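Molybdopterin molybdotransferase (Pyrococcus horikoshii, PDB 1UZ5) probably catalyses the magnesium-dependent insertion of molybdate into adenylyl-molybdopterin, releasing AMP and yielding Mo-molybdopterin, a late step of molybdenum cofactor biosynthesis. Local coordinates at residues Ile42-Val48 / Leu167-Ile172; Arg36-Ile42 / Val175-Lys180; Asp57-Ala63 / Ala111-Phe117. All blocks are in the same frame, centred on the assembly; numbering follows the deposited sequence.

Contact 1: residues Ile42-Val48 / Leu167-Ile172; sequences IYSPIDV and LSAVGI
Val-170 lies under the loop Ser-44 to Val-48 and overlaps four of its residues. Its CG1 meets Ser-44 OG at 3.6 Å and Val-48 CG2 at 4.1 Å, its CG2 meets Pro-45 CD at 3.7 Å, and its CB lies 4.0 Å from Ile-46 CG1. The backbones are closest at Ile-46 and Val-170, with CA atoms 6.3 Å apart, so side chains fill the gap and the contact is apolar.

Residues 42-43 are a short extended strand that pairs with strand 151-153; Pro-45 (phi/psi -84/-7) then bends the chain, and Ile-46 to Val-48 run extended again. Ser-44, with chi1 t, closes the bend by donating from OG to Ile-46 O at 2.6 Å. Pro-45 CG also rests on Val-170 O at 3.4 Å. At the strand end Ile-42, rotamer mt, points CG2 between Leu-167 CD2 (3.8 Å) and Ile-172 CD1 (3.7 Å); both partners are mt as well. Ile-172 CD1 continues to Pro-45 CD at 4.1 Å.

On the other side helix 161-169 stops. Ile-172 N bonds to Leu-167 O at 3.0 Å and Gly-171 N to Ser-168 O at 2.9 Å, while Gly-171 takes phi/psi 84/5, angles at which a CB would jam against the preceding carbonyl. That turn brings Val-170 and Ile-172 onto the loop together. The arrangement is a Schellman motif with Gly-171 at C-prime, its hydrophobic residues packed against the outgoing strand and loop of the MoeA N-terminal region.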
loop_
_atom_site.group_PDB
_atom_site.type_symbol
_atom_site.label_atom_id
_atom_site.label_comp_id
_atom_site.label_asym_id
_atom_site.label_seq_id
_atom_site.Cartn_x
_atom_site.Cartn_y
_atom_site.Cartn_z
ATOM N N ILE A 42 -11.983 1.483 -7.744
ATOM C CA ILE A 42 -12.015 1.381 -9.200
ATOM C C ILE A 42 -12.769 0.097 -9.528
ATOM O O ILE A 42 -12.414 -0.979 -9.046
ATOM C CB ILE A 42 -10.607 1.287 -9.808
ATOM C CG1 ILE A 42 -9.776 2.498 -9.382
ATOM C CG2 ILE A 42 -10.706 1.224 -11.330
ATOM C CD1 ILE A 42 -8.339 2.448 -9.850
ATOM N N TYR A 43 -13.806 0.221 -10.348
ATOM C CA TYR A 43 -14.626 -0.925 -10.730
ATOM C C TYR A 43 -14.384 -1.253 -12.202
ATOM O O TYR A 43 -14.148 -0.359 -13.012
ATOM C CB TYR A 43 -16.096 -0.586 -10.478
ATOM C CG TYR A 43 -16.403 -0.280 -9.023
ATOM C CD1 TYR A 43 -16.727 -1.302 -8.129
ATOM C CD2 TYR A 43 -16.351 1.027 -8.540
ATOM C CE1 TYR A 43 -16.994 -1.029 -6.787
ATOM C CE2 TYR A 43 -16.613 1.310 -7.194
ATOM C CZ TYR A 43 -16.932 0.280 -6.329
ATOM O OH TYR A 43 -17.186 0.549 -5.004
ATOM N N SER A 44 -14.436 -2.531 -12.557
ATOM C CA SER A 44 -14.185 -2.897 -13.948
ATOM C C SER A 44 -15.156 -2.215 -14.894
ATOM O O SER A 44 -16.368 -2.296 -14.709
ATOM C CB SER A 44 -14.284 -4.406 -14.149
ATOM O OG SER A 44 -13.923 -4.729 -15.484
ATOM N N PRO A 45 -14.631 -1.527 -15.919
ATOM C CA PRO A 45 -15.445 -0.826 -16.911
ATOM C C PRO A 45 -15.922 -1.767 -18.022
ATOM O O PRO A 45 -16.713 -1.374 -18.872
ATOM C CB PRO A 45 -14.489 0.234 -17.440
ATOM C CG PRO A 45 -13.193 -0.511 -17.452
ATOM C CD PRO A 45 -13.200 -1.233 -16.123
ATOM N N ILE A 46 -15.433 -3.002 -18.022
ATOM C CA ILE A 46 -15.831 -3.960 -19.053
ATOM C C ILE A 46 -15.951 -5.369 -18.500
ATOM O O ILE A 46 -15.470 -5.663 -17.399
ATOM C CB ILE A 46 -14.798 -4.045 -20.200
ATOM C CG1 ILE A 46 -13.456 -4.522 -19.638
ATOM C CG2 ILE A 46 -14.658 -2.702 -20.897
ATOM C CD1 ILE A 46 -12.466 -4.970 -20.693
ATOM N N ASP A 47 -16.603 -6.232 -19.277
ATOM C CA ASP A 47 -16.745 -7.637 -18.929
ATOM C C ASP A 47 -15.464 -8.310 -19.414
ATOM O O ASP A 47 -14.916 -7.930 -20.447
ATOM C CB ASP A 47 -17.916 -8.286 -19.680
ATOM C CG ASP A 47 -19.263 -7.993 -19.053
ATOM O OD1 ASP A 47 -19.454 -8.309 -17.854
ATOM O OD2 ASP A 47 -20.139 -7.463 -19.770
ATOM N N VAL A 48 -15.012 -9.318 -18.677
ATOM C CA VAL A 48 -13.829 -10.073 -19.038
ATOM C C VAL A 48 -14.171 -11.557 -18.980
ATOM O O VAL A 48 -14.565 -12.058 -17.931
ATOM C CB VAL A 48 -12.668 -9.825 -18.049
ATOM C CG1 VAL A 48 -11.443 -10.594 -18.509
ATOM C CG2 VAL A 48 -12.376 -8.331 -17.930
ATOM N N LEU A 167 -5.519 -3.205 -14.122
ATOM C CA LEU A 167 -6.145 -2.021 -14.691
ATOM C C LEU A 167 -5.908 -2.001 -16.194
ATOM O O LEU A 167 -6.808 -1.670 -16.962
ATOM C CB LEU A 167 -5.603 -0.748 -14.030
ATOM C CG LEU A 167 -6.014 -0.605 -12.557
ATOM C CD1 LEU A 167 -5.338 0.613 -11.935
ATOM C CD2 LEU A 167 -7.531 -0.481 -12.455
ATOM N N SER A 168 -4.701 -2.362 -16.614
ATOM C CA SER A 168 -4.388 -2.401 -18.037
ATOM C C SER A 168 -5.299 -3.422 -18.730
ATOM O O SER A 168 -5.825 -3.170 -19.807
ATOM C CB SER A 168 -2.930 -2.810 -18.251
ATOM O OG SER A 168 -2.650 -2.993 -19.635
ATOM N N ALA A 169 -5.467 -4.573 -18.088
ATOM C CA ALA A 169 -6.285 -5.662 -18.615
ATOM C C ALA A 169 -7.726 -5.245 -18.923
ATOM O O ALA A 169 -8.381 -5.855 -19.766
ATOM C CB ALA A 169 -6.271 -6.831 -17.641
ATOM N N VAL A 170 -8.226 -4.213 -18.250
ATOM C CA VAL A 170 -9.584 -3.765 -18.506
ATOM C C VAL A 170 -9.642 -2.466 -19.313
ATOM O O VAL A 170 -10.681 -1.815 -19.371
ATOM C CB VAL A 170 -10.388 -3.620 -17.199
ATOM C CG1 VAL A 170 -10.498 -4.976 -16.520
ATOM C CG2 VAL A 170 -9.725 -2.606 -16.270
ATOM N N GLY A 171 -8.524 -2.100 -19.937
ATOM C CA GLY A 171 -8.493 -0.900 -20.765
ATOM C C GLY A 171 -8.252 0.438 -20.086
ATOM O O GLY A 171 -8.299 1.484 -20.733
ATOM N N ILE A 172 -7.991 0.415 -18.786
ATOM C CA ILE A 172 -7.741 1.647 -18.040
ATOM C C ILE A 172 -6.304 2.122 -18.286
ATOM O O ILE A 172 -5.349 1.380 -18.051
ATOM C CB ILE A 172 -7.977 1.407 -16.524
ATOM C CG1 ILE A 172 -9.476 1.216 -16.268
ATOM C CG2 ILE A 172 -7.446 2.584 -15.696
ATOM C CD1 ILE A 172 -9.812 0.732 -14.885
#

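Contact 2: residues Arg36-Ile42 / Val175-Lys180; sequences RIAAEDI and VKVFRK
This is a single beta bridge with a cation-bearing side chain clamped at one end, joining the loop between strands 25-29 and 42-43 to the end of strand 174-178. Ala-38 faces Val-177 with CA atoms 4.5 Å apart, though the closest CA pair is Ala-39 and Val-177 at 4.4 Å. Two backbone bonds hold it: Phe-178 N to Ile-37 O at 3.0 Å and Ala-39 N to Lys-176 O at 2.9 Å. Residues 36-38 are extended; Ala-39 (-79/-12) turns the chain and Glu-40 (-163/162) straightens it.

Phe-178, chi1 m, lays its ring over the turn. Ala-39 CA sits 3.8 Å from the ring centroid, 15° off the normal, a CH-pi contact, and Ile-37 CG2 meets the ring edge at CD2, 3.9 Å away. Farther along, Ile-42 CD1 packs on Val-175 CG2 at 3.7 Å.

Arg-36 folds back with chi1 to chi3 all m. Its NH2 donates to Phe-178 O at 3.0 Å and also forms a salt bridge with Glu-26; Val-177 CG2 and Lys-180 CE lie over opposite faces of the guanidinium. One water accepts from Arg-36 NE and Ile-37 N (both 2.9 Å) and donates to Phe-178 O (2.7 Å). A second links Glu-40 O (3.0 Å) to Lys-176 O (2.9 Å), and a third joins Glu-40 OE1 (2.9 Å) to Lys-176 NZ (3.1 Å).

Where the bridge ends, then, water and the arginine take up backbone polar groups, and the Glu-40 and Lys-176 charges are linked through a water, with Glu-40 OE2 and Lys-176 NZ 4.4 Å apart, beyond a salt bridge.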
loop_
_atom_site.group_PDB
_atom_site.type_symbol
_atom_site.label_atom_id
_atom_site.label_comp_id
_atom_site.label_asym_id
_atom_site.label_seq_id
_atom_site.Cartn_x
_atom_site.Cartn_y
_atom_site.Cartn_z
ATOM N N ARG A 36 2.089 4.102 -6.487
ATOM C CA ARG A 36 1.141 5.116 -6.033
ATOM C C ARG A 36 -0.039 4.510 -5.275
ATOM O O ARG A 36 -0.253 3.299 -5.297
ATOM C CB ARG A 36 0.642 5.943 -7.221
ATOM C CG ARG A 36 1.756 6.632 -8.001
ATOM C CD ARG A 36 2.534 7.620 -7.120
ATOM N NE ARG A 36 1.722 8.761 -6.696
ATOM C CZ ARG A 36 1.664 9.920 -7.350
ATOM N NH1 ARG A 36 2.370 10.099 -8.458
ATOM N NH2 ARG A 36 0.901 10.904 -6.895
ATOM N N ILE A 37 -0.796 5.364 -4.593
ATOM C CA ILE A 37 -1.943 4.929 -3.806
ATOM C C ILE A 37 -3.245 5.368 -4.475
ATOM O O ILE A 37 -3.437 6.557 -4.735
ATOM C CB ILE A 37 -1.902 5.547 -2.388
ATOM C CG1 ILE A 37 -0.565 5.230 -1.710
ATOM C CG2 ILE A 37 -3.062 5.021 -1.560
ATOM C CD1 ILE A 37 -0.311 3.763 -1.493
ATOM N N ALA A 38 -4.133 4.412 -4.739
ATOM C CA ALA A 38 -5.419 4.706 -5.378
ATOM C C ALA A 38 -6.236 5.684 -4.535
ATOM O O ALA A 38 -6.479 5.443 -3.352
ATOM C CB ALA A 38 -6.209 3.405 -5.586
ATOM N N ALA A 39 -6.670 6.781 -5.149
ATOM C CA ALA A 39 -7.453 7.788 -4.439
ATOM C C ALA A 39 -8.926 7.410 -4.281
ATOM O O ALA A 39 -9.654 8.046 -3.525
ATOM C CB ALA A 39 -7.331 9.137 -5.140
ATOM N N GLU A 40 -9.367 6.378 -4.996
ATOM C CA GLU A 40 -10.753 5.923 -4.894
ATOM C C GLU A 40 -10.924 4.527 -5.463
ATOM O O GLU A 40 -10.066 4.037 -6.206
ATOM C CB GLU A 40 -11.704 6.883 -5.616
ATOM C CG GLU A 40 -11.395 7.103 -7.078
ATOM C CD GLU A 40 -12.414 8.005 -7.758
ATOM O OE1 GLU A 40 -12.782 9.047 -7.173
ATOM O OE2 GLU A 40 -12.838 7.678 -8.886
ATOM N N ASP A 41 -12.027 3.883 -5.100
ATOM C CA ASP A 41 -12.307 2.542 -5.589
ATOM C C ASP A 41 -12.348 2.593 -7.111
ATOM O O ASP A 41 -12.679 3.630 -7.695
ATOM C CB ASP A 41 -13.661 2.038 -5.073
ATOM C CG ASP A 41 -13.740 1.999 -3.556
ATOM O OD1 ASP A 41 -12.793 1.501 -2.907
ATOM O OD2 ASP A 41 -14.766 2.458 -3.010
ATOM N N ILE A 42 -11.983 1.483 -7.744
ATOM C CA ILE A 42 -12.015 1.381 -9.200
ATOM C C ILE A 42 -12.769 0.097 -9.528
ATOM O O ILE A 42 -12.414 -0.979 -9.046
ATOM C CB ILE A 42 -10.607 1.287 -9.808
ATOM C CG1 ILE A 42 -9.776 2.498 -9.382
ATOM C CG2 ILE A 42 -10.706 1.224 -11.330
ATOM C CD1 ILE A 42 -8.339 2.448 -9.850
ATOM N N VAL A 175 -5.167 6.591 -14.025
ATOM C CA VAL A 175 -5.676 6.269 -12.701
ATOM C C VAL A 175 -5.554 7.436 -11.716
ATOM O O VAL A 175 -4.567 8.172 -11.717
ATOM C CB VAL A 175 -4.954 5.015 -12.147
ATOM C CG1 VAL A 175 -3.455 5.252 -12.092
ATOM C CG2 VAL A 175 -5.503 4.657 -10.774
ATOM N N LYS A 176 -6.580 7.607 -10.890
ATOM C CA LYS A 176 -6.606 8.672 -9.897
ATOM C C LYS A 176 -5.898 8.236 -8.629
ATOM O O LYS A 176 -6.321 7.299 -7.955
ATOM C CB LYS A 176 -8.048 9.056 -9.567
ATOM C CG LYS A 176 -8.749 9.812 -10.691
ATOM C CD LYS A 176 -10.152 10.227 -10.280
ATOM C CE LYS A 176 -10.810 11.067 -11.362
ATOM N NZ LYS A 176 -12.165 11.520 -10.959
ATOM N N VAL A 177 -4.810 8.920 -8.307
ATOM C CA VAL A 177 -4.055 8.577 -7.113
ATOM C C VAL A 177 -3.888 9.799 -6.216
ATOM O O VAL A 177 -4.023 10.940 -6.664
ATOM C CB VAL A 177 -2.666 8.017 -7.486
ATOM C CG1 VAL A 177 -2.822 6.731 -8.293
ATOM C CG2 VAL A 177 -1.887 9.047 -8.285
ATOM N N PHE A 178 -3.620 9.553 -4.941
ATOM C CA PHE A 178 -3.422 10.647 -4.000
ATOM C C PHE A 178 -2.097 11.318 -4.304
ATOM O O PHE A 178 -1.116 10.645 -4.639
ATOM C CB PHE A 178 -3.373 10.127 -2.562
ATOM C CG PHE A 178 -4.709 9.776 -1.985
ATOM C CD1 PHE A 178 -5.673 10.755 -1.783
ATOM C CD2 PHE A 178 -4.985 8.470 -1.588
ATOM C CE1 PHE A 178 -6.890 10.442 -1.191
ATOM C CE2 PHE A 178 -6.200 8.145 -0.994
ATOM C CZ PHE A 178 -7.154 9.135 -0.794
ATOM N N ARG A 179 -2.066 12.642 -4.221
ATOM C CA ARG A 179 -0.812 13.354 -4.417
ATOM C C ARG A 179 -0.045 12.996 -3.147
ATOM O O ARG A 179 -0.651 12.649 -2.134
ATOM C CB ARG A 179 -1.044 14.864 -4.497
ATOM C CG ARG A 179 -1.684 15.315 -5.797
ATOM C CD ARG A 179 -1.941 16.812 -5.798
ATOM N NE ARG A 179 -2.596 17.246 -7.026
ATOM C CZ ARG A 179 -2.001 17.295 -8.214
ATOM N NH1 ARG A 179 -0.729 16.940 -8.338
ATOM N NH2 ARG A 179 -2.680 17.700 -9.280
ATOM N N LYS A 180 1.276 13.052 -3.193
ATOM C CA LYS A 180 2.052 12.684 -2.014
ATOM C C LYS A 180 2.064 13.789 -0.967
ATOM O O LYS A 180 2.437 14.922 -1.256
ATOM C CB LYS A 180 3.485 12.328 -2.421
ATOM C CG LYS A 180 3.568 11.109 -3.328
ATOM C CD LYS A 180 4.990 10.829 -3.767
ATOM C CE LYS A 180 5.062 9.570 -4.617
ATOM N NZ LYS A 180 6.452 9.295 -5.067
HETATM O O HOH W 1 0.012 8.173 -4.480
HETATM O O HOH W 2 -8.547 5.486 -8.282
HETATM O O HOH W 3 -14.306 10.967 -8.804
#

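Contact 3: residues Asp57-Ala63 / Ala111-Phe117; sequences DGYAVRA and ADAVIQF
Seven hydrogen bonds, one of them weak, join these two segments, the shortest from Ala-63 N to Asp-112 OD1 at 2.7 Å. The six backbone bonds belong to an antiparallel pairing of strands 58-61 and 113-116, at one edge of the six-stranded mixed sheet in the MoeA N-terminal region, and the Asp-112 carboxylate adds the seventh; a classic beta bulge, Asp-112 and Ala-113 opposite Val-61, closes the pairing at one end. The segment axes approach to 4.4 Å at 153°.

Tyr-59 and Ile-115 are a hydrogen-bonded pair, with Tyr-59 N to Ile-115 O at 2.9 Å and Ile-115 N to Tyr-59 O at 2.8 Å. Ala-60 and Val-114 form the next, non-hydrogen-bonded pair, CA atoms 4.2 Å apart. Val-61 N then bonds to Ala-113 O at 2.8 Å, and Val-61 O faces both bulge residues: Asp-112 N at 3.0 Å, and Ala-113 N, weakly, at 3.3 Å. Asp-112 (-139/8, chi1 p) holds Ala-63. At the opposite end Phe-117 N reaches Asp-57 O at 2.9 Å. Gly-58 (171/-142) crosses Gln-116 where a CB would clash with Ile-115 O; its CA makes a CA-H...O contact with that oxygen at 3.2 Å.

Tyr-59, Val-61, Ala-113 and Ile-115 share one face, where Val-61 CG2 meets Ala-113 CB and Ile-115 CD1, each at 4.2 Å; strands 120-123 and 126-129 pack against Tyr-59 and Ile-115. On the other face Ala-60 CB touches Ala-111 CB at 3.9 Å. Beyond Gly-58, with Tyr-59 chi1 m and Phe-117 chi1 t, Tyr-59 OH lies at the edge of the Phe-117 ring, 3.5 Å from CE1.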
loop_
_atom_site.group_PDB
_atom_site.type_symbol
_atom_site.label_atom_id
_atom_site.label_comp_id
_atom_site.label_asym_id
_atom_site.label_seq_id
_atom_site.Cartn_x
_atom_site.Cartn_y
_atom_site.Cartn_z
ATOM N N ASP A 57 -9.554 -25.492 -29.583
ATOM C CA ASP A 57 -9.609 -25.405 -31.038
ATOM C C ASP A 57 -10.689 -26.403 -31.437
ATOM O O ASP A 57 -10.722 -27.517 -30.924
ATOM C CB ASP A 57 -8.296 -25.847 -31.696
ATOM C CG ASP A 57 -7.141 -24.901 -31.427
ATOM O OD1 ASP A 57 -7.372 -23.684 -31.270
ATOM O OD2 ASP A 57 -5.992 -25.384 -31.397
ATOM N N GLY A 58 -11.574 -26.017 -32.344
ATOM C CA GLY A 58 -12.609 -26.944 -32.753
ATOM C C GLY A 58 -13.667 -26.306 -33.618
ATOM O O GLY A 58 -13.372 -25.450 -34.450
ATOM N N TYR A 59 -14.913 -26.712 -33.413
ATOM C CA TYR A 59 -15.992 -26.174 -34.215
ATOM C C TYR A 59 -17.112 -25.552 -33.413
ATOM O O TYR A 59 -17.695 -26.191 -32.531
ATOM C CB TYR A 59 -16.548 -27.267 -35.131
ATOM C CG TYR A 59 -15.517 -27.776 -36.103
ATOM C CD1 TYR A 59 -14.586 -28.749 -35.728
ATOM C CD2 TYR A 59 -15.424 -27.232 -37.379
ATOM C CE1 TYR A 59 -13.585 -29.161 -36.609
ATOM C CE2 TYR A 59 -14.435 -27.631 -38.258
ATOM C CZ TYR A 59 -13.518 -28.591 -37.872
ATOM O OH TYR A 59 -12.540 -28.965 -38.767
ATOM N N ALA A 60 -17.400 -24.294 -33.732
ATOM C CA ALA A 60 -18.460 -23.545 -33.087
ATOM C C ALA A 60 -19.748 -24.050 -33.708
ATOM O O ALA A 60 -19.853 -24.145 -34.931
ATOM C CB ALA A 60 -18.303 -22.051 -33.365
ATOM N N VAL A 61 -20.726 -24.359 -32.867
ATOM C CA VAL A 61 -22.004 -24.868 -33.347
ATOM C C VAL A 61 -23.157 -24.317 -32.529
ATOM O O VAL A 61 -22.957 -23.686 -31.496
ATOM C CB VAL A 61 -22.088 -26.411 -33.215
ATOM C CG1 VAL A 61 -20.907 -27.071 -33.901
ATOM C CG2 VAL A 61 -22.136 -26.801 -31.728
ATOM N N ARG A 62 -24.366 -24.547 -33.022
ATOM C CA ARG A 62 -25.573 -24.175 -32.299
ATOM C C ARG A 62 -25.830 -25.515 -31.602
ATOM O O ARG A 62 -26.128 -26.507 -32.263
ATOM C CB ARG A 62 -26.693 -23.844 -33.283
ATOM C CG ARG A 62 -26.387 -22.633 -34.135
ATOM C CD ARG A 62 -27.285 -22.526 -35.356
ATOM N NE ARG A 62 -28.697 -22.679 -35.031
ATOM C CZ ARG A 62 -29.669 -21.948 -35.569
ATOM N NH1 ARG A 62 -29.383 -21.004 -36.459
ATOM N NH2 ARG A 62 -30.928 -22.161 -35.217
ATOM N N ALA A 63 -25.674 -25.559 -30.284
ATOM C CA ALA A 63 -25.842 -26.810 -29.536
ATOM C C ALA A 63 -27.088 -27.623 -29.910
ATOM O O ALA A 63 -27.024 -28.847 -30.043
ATOM C CB ALA A 63 -25.833 -26.524 -28.043
ATOM N N ALA A 111 -23.825 -19.140 -32.445
ATOM C CA ALA A 111 -23.091 -20.271 -31.877
ATOM C C ALA A 111 -23.132 -20.178 -30.357
ATOM O O ALA A 111 -23.084 -19.082 -29.802
ATOM C CB ALA A 111 -21.642 -20.271 -32.360
ATOM N N ASP A 112 -23.224 -21.320 -29.678
ATOM C CA ASP A 112 -23.246 -21.307 -28.218
ATOM C C ASP A 112 -22.407 -22.423 -27.615
ATOM O O ASP A 112 -22.426 -22.644 -26.407
ATOM C CB ASP A 112 -24.681 -21.376 -27.689
ATOM C CG ASP A 112 -25.419 -22.630 -28.136
ATOM O OD1 ASP A 112 -24.783 -23.529 -28.720
ATOM O OD2 ASP A 112 -26.640 -22.713 -27.888
ATOM N N ALA A 113 -21.671 -23.127 -28.466
ATOM C CA ALA A 113 -20.797 -24.193 -28.009
ATOM C C ALA A 113 -19.688 -24.430 -29.017
ATOM O O ALA A 113 -19.826 -24.103 -30.195
ATOM C CB ALA A 113 -21.590 -25.485 -27.800
ATOM N N VAL A 114 -18.581 -24.987 -28.536
ATOM C CA VAL A 114 -17.461 -25.324 -29.395
ATOM C C VAL A 114 -17.095 -26.773 -29.106
ATOM O O VAL A 114 -16.835 -27.140 -27.961
ATOM C CB VAL A 114 -16.213 -24.445 -29.129
ATOM C CG1 VAL A 114 -15.079 -24.883 -30.059
ATOM C CG2 VAL A 114 -16.541 -22.972 -29.367
ATOM N N ILE A 115 -17.085 -27.598 -30.143
ATOM C CA ILE A 115 -16.740 -29.007 -29.977
ATOM C C ILE A 115 -15.276 -29.186 -30.356
ATOM O O ILE A 115 -14.878 -28.842 -31.466
ATOM C CB ILE A 115 -17.616 -29.897 -30.883
ATOM C CG1 ILE A 115 -19.096 -29.659 -30.556
ATOM C CG2 ILE A 115 -17.239 -31.361 -30.695
ATOM C CD1 ILE A 115 -20.076 -30.460 -31.421
ATOM N N GLN A 116 -14.478 -29.701 -29.423
ATOM C CA GLN A 116 -13.052 -29.915 -29.652
ATOM C C GLN A 116 -12.792 -30.536 -31.008
ATOM O O GLN A 116 -13.567 -31.361 -31.486
ATOM C CB GLN A 116 -12.454 -30.829 -28.586
ATOM C CG GLN A 116 -12.538 -30.312 -27.173
ATOM C CD GLN A 116 -11.950 -31.296 -26.182
ATOM O OE1 GLN A 116 -10.752 -31.571 -26.204
ATOM N NE2 GLN A 116 -12.796 -31.844 -25.314
ATOM N N PHE A 117 -11.680 -30.137 -31.610
ATOM C CA PHE A 117 -11.281 -30.621 -32.921
ATOM C C PHE A 117 -11.291 -32.150 -32.993
ATOM O O PHE A 117 -11.802 -32.736 -33.944
ATOM C CB PHE A 117 -9.877 -30.096 -33.237
ATOM C CG PHE A 117 -9.448 -30.317 -34.658
ATOM C CD1 PHE A 117 -10.085 -29.654 -35.703
ATOM C CD2 PHE A 117 -8.409 -31.192 -34.955
ATOM C CE1 PHE A 117 -9.694 -29.856 -37.026
ATOM C CE2 PHE A 117 -8.010 -31.402 -36.277
ATOM C CZ PHE A 117 -8.656 -30.732 -37.314
#

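Overall arrangement
Contacts 1 and 2 are neighbours, their centres 16 Å apart: they share Ile-42, and Leu-167 CD1 meets Val-175 CG2 at 4.2 Å. Helix 161-169 is followed, after a short turn, by strand 174-178, and residues 36-48 pack along this one piece of chain, 167-180. Contact 3 is remote, centred 28 Å from contact 1 and 43 Å from contact 2, in a separate six-stranded sheet. Along the sequence the three are concentric: contact 2 outermost, then contact 1, with contact 3 innermost. The chain thus leaves the elongated region of contacts 1 and 2 after Val-48, builds the distal sheet domain as an insertion, and returns to complete the first region.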